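Local coordinates for protein type III effector (Vibrio parahaemolyticus, PDB 2QHQ) that is of unknown function but belongs to the HopJ family of type III effector proteins, and so may be related to factors secreted into host cells, at residues Ala47-Asn55 and Gln102-Thr110. Numbering follows the deposited sequence.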
# COMPACT_ATOMS: atom_id res chain seq x y z
N ALA B 47 -0.34 -6.21 -15.21
CA ALA B 47 1.12 -6.30 -15.35
C ALA B 47 1.77 -5.56 -14.19
O ALA B 47 1.26 -4.53 -13.74
CB ALA B 47 1.57 -5.68 -16.68
N PHE B 48 2.87 -6.11 -13.69
CA PHE B 48 3.65 -5.40 -12.66
C PHE B 48 5.11 -5.76 -12.70
O PHE B 48 5.47 -6.89 -13.03
CB PHE B 48 3.07 -5.62 -11.25
CG PHE B 48 3.34 -6.99 -10.64
CD1 PHE B 48 4.27 -7.14 -9.60
CD2 PHE B 48 2.59 -8.11 -11.04
CE1 PHE B 48 4.49 -8.41 -9.00
CE2 PHE B 48 2.79 -9.37 -10.45
CZ PHE B 48 3.74 -9.51 -9.42
N THR B 49 5.95 -4.77 -12.39
CA THR B 49 7.38 -5.02 -12.27
C THR B 49 7.71 -5.18 -10.80
O THR B 49 7.00 -4.68 -9.93
CB THR B 49 8.23 -3.89 -12.88
OG1 THR B 49 7.69 -2.62 -12.47
CG2 THR B 49 8.21 -3.99 -14.40
N ASN B 50 8.76 -5.95 -10.55
CA ASN B 50 9.12 -6.31 -9.20
C ASN B 50 10.65 -6.43 -9.18
O ASN B 50 11.21 -7.50 -9.38
CB ASN B 50 8.43 -7.62 -8.84
CG ASN B 50 8.78 -8.13 -7.43
OD1 ASN B 50 9.43 -7.44 -6.62
ND2 ASN B 50 8.35 -9.36 -7.15
N GLY B 51 11.30 -5.28 -8.99
CA GLY B 51 12.76 -5.20 -9.05
C GLY B 51 13.25 -5.64 -10.41
O GLY B 51 12.91 -5.03 -11.42
N ASN B 52 14.00 -6.74 -10.45
CA ASN B 52 14.58 -7.20 -11.71
C ASN B 52 13.74 -8.23 -12.44
O ASN B 52 14.18 -8.82 -13.43
CB ASN B 52 16.01 -7.71 -11.50
CG ASN B 52 17.01 -6.59 -11.25
OD1 ASN B 52 17.92 -6.73 -10.43
ND2 ASN B 52 16.83 -5.45 -11.94
N THR B 53 12.51 -8.43 -11.97
CA THR B 53 11.58 -9.28 -12.69
C THR B 53 10.32 -8.51 -13.13
O THR B 53 9.91 -7.53 -12.49
CB THR B 53 11.27 -10.58 -11.93
OG1 THR B 53 10.78 -11.58 -12.83
CG2 THR B 53 10.26 -10.35 -10.82
N GLN B 54 9.73 -8.92 -14.24
CA GLN B 54 8.58 -8.23 -14.82
C GLN B 54 7.54 -9.29 -15.10
O GLN B 54 7.87 -10.37 -15.61
CB GLN B 54 9.00 -7.52 -16.11
CG GLN B 54 7.89 -6.73 -16.83
CD GLN B 54 6.99 -7.61 -17.71
OE1 GLN B 54 7.41 -8.65 -18.21
NE2 GLN B 54 5.75 -7.17 -17.91
N ASN B 55 6.28 -8.98 -14.78
CA ASN B 55 5.17 -9.92 -14.96
C ASN B 55 4.14 -9.28 -15.87
O ASN B 55 3.65 -8.19 -15.58
CB ASN B 55 4.50 -10.22 -13.62
CG ASN B 55 5.49 -10.72 -12.58
OD1 ASN B 55 5.83 -11.90 -12.55
ND2 ASN B 55 5.98 -9.80 -11.73
N GLN B 102 10.23 -16.48 -8.22
CA GLN B 102 11.06 -15.31 -8.53
C GLN B 102 10.49 -14.02 -7.95
O GLN B 102 11.24 -13.11 -7.59
CB GLN B 102 11.28 -15.16 -10.04
CG GLN B 102 12.42 -16.03 -10.60
CD GLN B 102 13.77 -15.77 -9.91
OE1 GLN B 102 14.20 -14.62 -9.76
NE2 GLN B 102 14.44 -16.84 -9.50
N ASN B 103 9.17 -13.91 -7.88
CA ASN B 103 8.60 -12.71 -7.27
C ASN B 103 8.93 -12.56 -5.78
O ASN B 103 9.21 -11.48 -5.32
CB ASN B 103 7.12 -12.59 -7.54
CG ASN B 103 6.84 -12.11 -8.94
OD1 ASN B 103 7.06 -10.95 -9.25
ND2 ASN B 103 6.35 -13.01 -9.80
N ILE B 104 8.87 -13.66 -5.04
CA ILE B 104 9.28 -13.62 -3.62
C ILE B 104 10.75 -13.25 -3.51
O ILE B 104 11.12 -12.36 -2.74
CB ILE B 104 9.04 -14.98 -2.90
CG1 ILE B 104 7.55 -15.34 -2.92
CG2 ILE B 104 9.54 -14.92 -1.46
CD1 ILE B 104 7.24 -16.75 -2.29
N ARG B 105 11.60 -13.91 -4.31
CA ARG B 105 13.04 -13.70 -4.22
C ARG B 105 13.43 -12.27 -4.60
O ARG B 105 14.28 -11.70 -3.96
CB ARG B 105 13.80 -14.73 -5.06
CG ARG B 105 13.61 -16.16 -4.56
CD ARG B 105 14.30 -17.18 -5.46
NE ARG B 105 14.02 -18.53 -4.96
CZ ARG B 105 14.69 -19.14 -3.99
NH1 ARG B 105 15.72 -18.55 -3.36
NH2 ARG B 105 14.32 -20.36 -3.62
N ASN B 106 12.76 -11.69 -5.59
CA ASN B 106 13.01 -10.31 -5.98
C ASN B 106 12.53 -9.32 -4.95
O ASN B 106 13.21 -8.36 -4.65
CB ASN B 106 12.42 -9.99 -7.35
CG ASN B 106 13.39 -10.30 -8.49
OD1 ASN B 106 14.28 -9.50 -8.81
ND2 ASN B 106 13.24 -11.47 -9.07
N PHE B 107 11.37 -9.59 -4.37
CA PHE B 107 10.79 -8.65 -3.42
C PHE B 107 11.64 -8.61 -2.14
O PHE B 107 11.74 -7.57 -1.51
CB PHE B 107 9.35 -9.05 -3.12
CG PHE B 107 8.60 -8.09 -2.23
CD1 PHE B 107 8.11 -6.89 -2.74
CD2 PHE B 107 8.37 -8.40 -0.89
CE1 PHE B 107 7.39 -6.00 -1.91
CE2 PHE B 107 7.65 -7.52 -0.06
CZ PHE B 107 7.17 -6.32 -0.57
N MSE B 108 12.23 -9.75 -1.76
CA MSE B 108 13.18 -9.78 -0.65
C MSE B 108 14.36 -8.81 -0.81
O MSE B 108 14.91 -8.30 0.19
CB MSE B 108 13.72 -11.21 -0.50
CG MSE B 108 12.83 -12.09 0.29
SE MSE B 108 13.56 -13.90 0.11
CE MSE B 108 15.08 -13.74 1.30
N VAL B 109 14.74 -8.57 -2.05
CA VAL B 109 15.89 -7.71 -2.34
C VAL B 109 15.47 -6.24 -2.41
O VAL B 109 16.01 -5.39 -1.68
CB VAL B 109 16.61 -8.15 -3.65
CG1 VAL B 109 17.76 -7.17 -4.00
CG2 VAL B 109 17.13 -9.61 -3.54
N THR B 110 14.47 -5.94 -3.24
CA THR B 110 14.12 -4.56 -3.59
C THR B 110 12.83 -4.04 -2.93
O THR B 110 12.53 -2.83 -2.99
CB THR B 110 14.03 -4.40 -5.13
OG1 THR B 110 13.37 -5.53 -5.70
CG2 THR B 110 15.44 -4.30 -5.73
O HOH W 1 10.73 -5.30 -5.54
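Gly-51, in the turn of a beta hairpin, and Thr-110, at the end of helix 102-110, bring the two backbones nearest, 5.7 Å between their CA atoms. Strands 48-50 and 53-55 are both 9.4 Å from the helix axis at closest approach, the second crossing it at -131°. A type II' turn from Asn-50 to Thr-53 joins them, and in this HopJ-family protein the hairpin forms a three-stranded antiparallel sheet with strand 115-117, whose Ile-115 touches both Asn-50 and Phe-107.

Three buried asparagine amides form the polar centre of the contact. Asn-50 reaches the helix because its CG lies opposite the backbone N (chi1 178°), and ND2 donates to both oxygens of Asn-103: almost straight to OD1 at 2.9 Å, more bent to the backbone O, which also accepts from Phe-107 N. Asn-50 and Asn-103 hold their amides nearly coplanar, 10° apart. The amide of Asn-55 meets Asn-103 from the opposite direction in a reciprocal pair: ND2 gives to Asn-103 OD1 at 2.9 Å and Asn-103 ND2 returns a bond to Asn-55 OD1 at 3.0 Å. Asn-60 also donates to Asn-55 OD1. Two in-plane lone-pair bonds thus grip Asn-103 OD1. Thr-53 CG2 packs 3.6 Å from both Asn-103 OD1 and Asn-106 ND2. Nearer the turn, Asn-52 N donates to Asn-106 OD1 from above its carbonyl plane, and a water bridges Asn-50 OD1 to Thr-110 OG1.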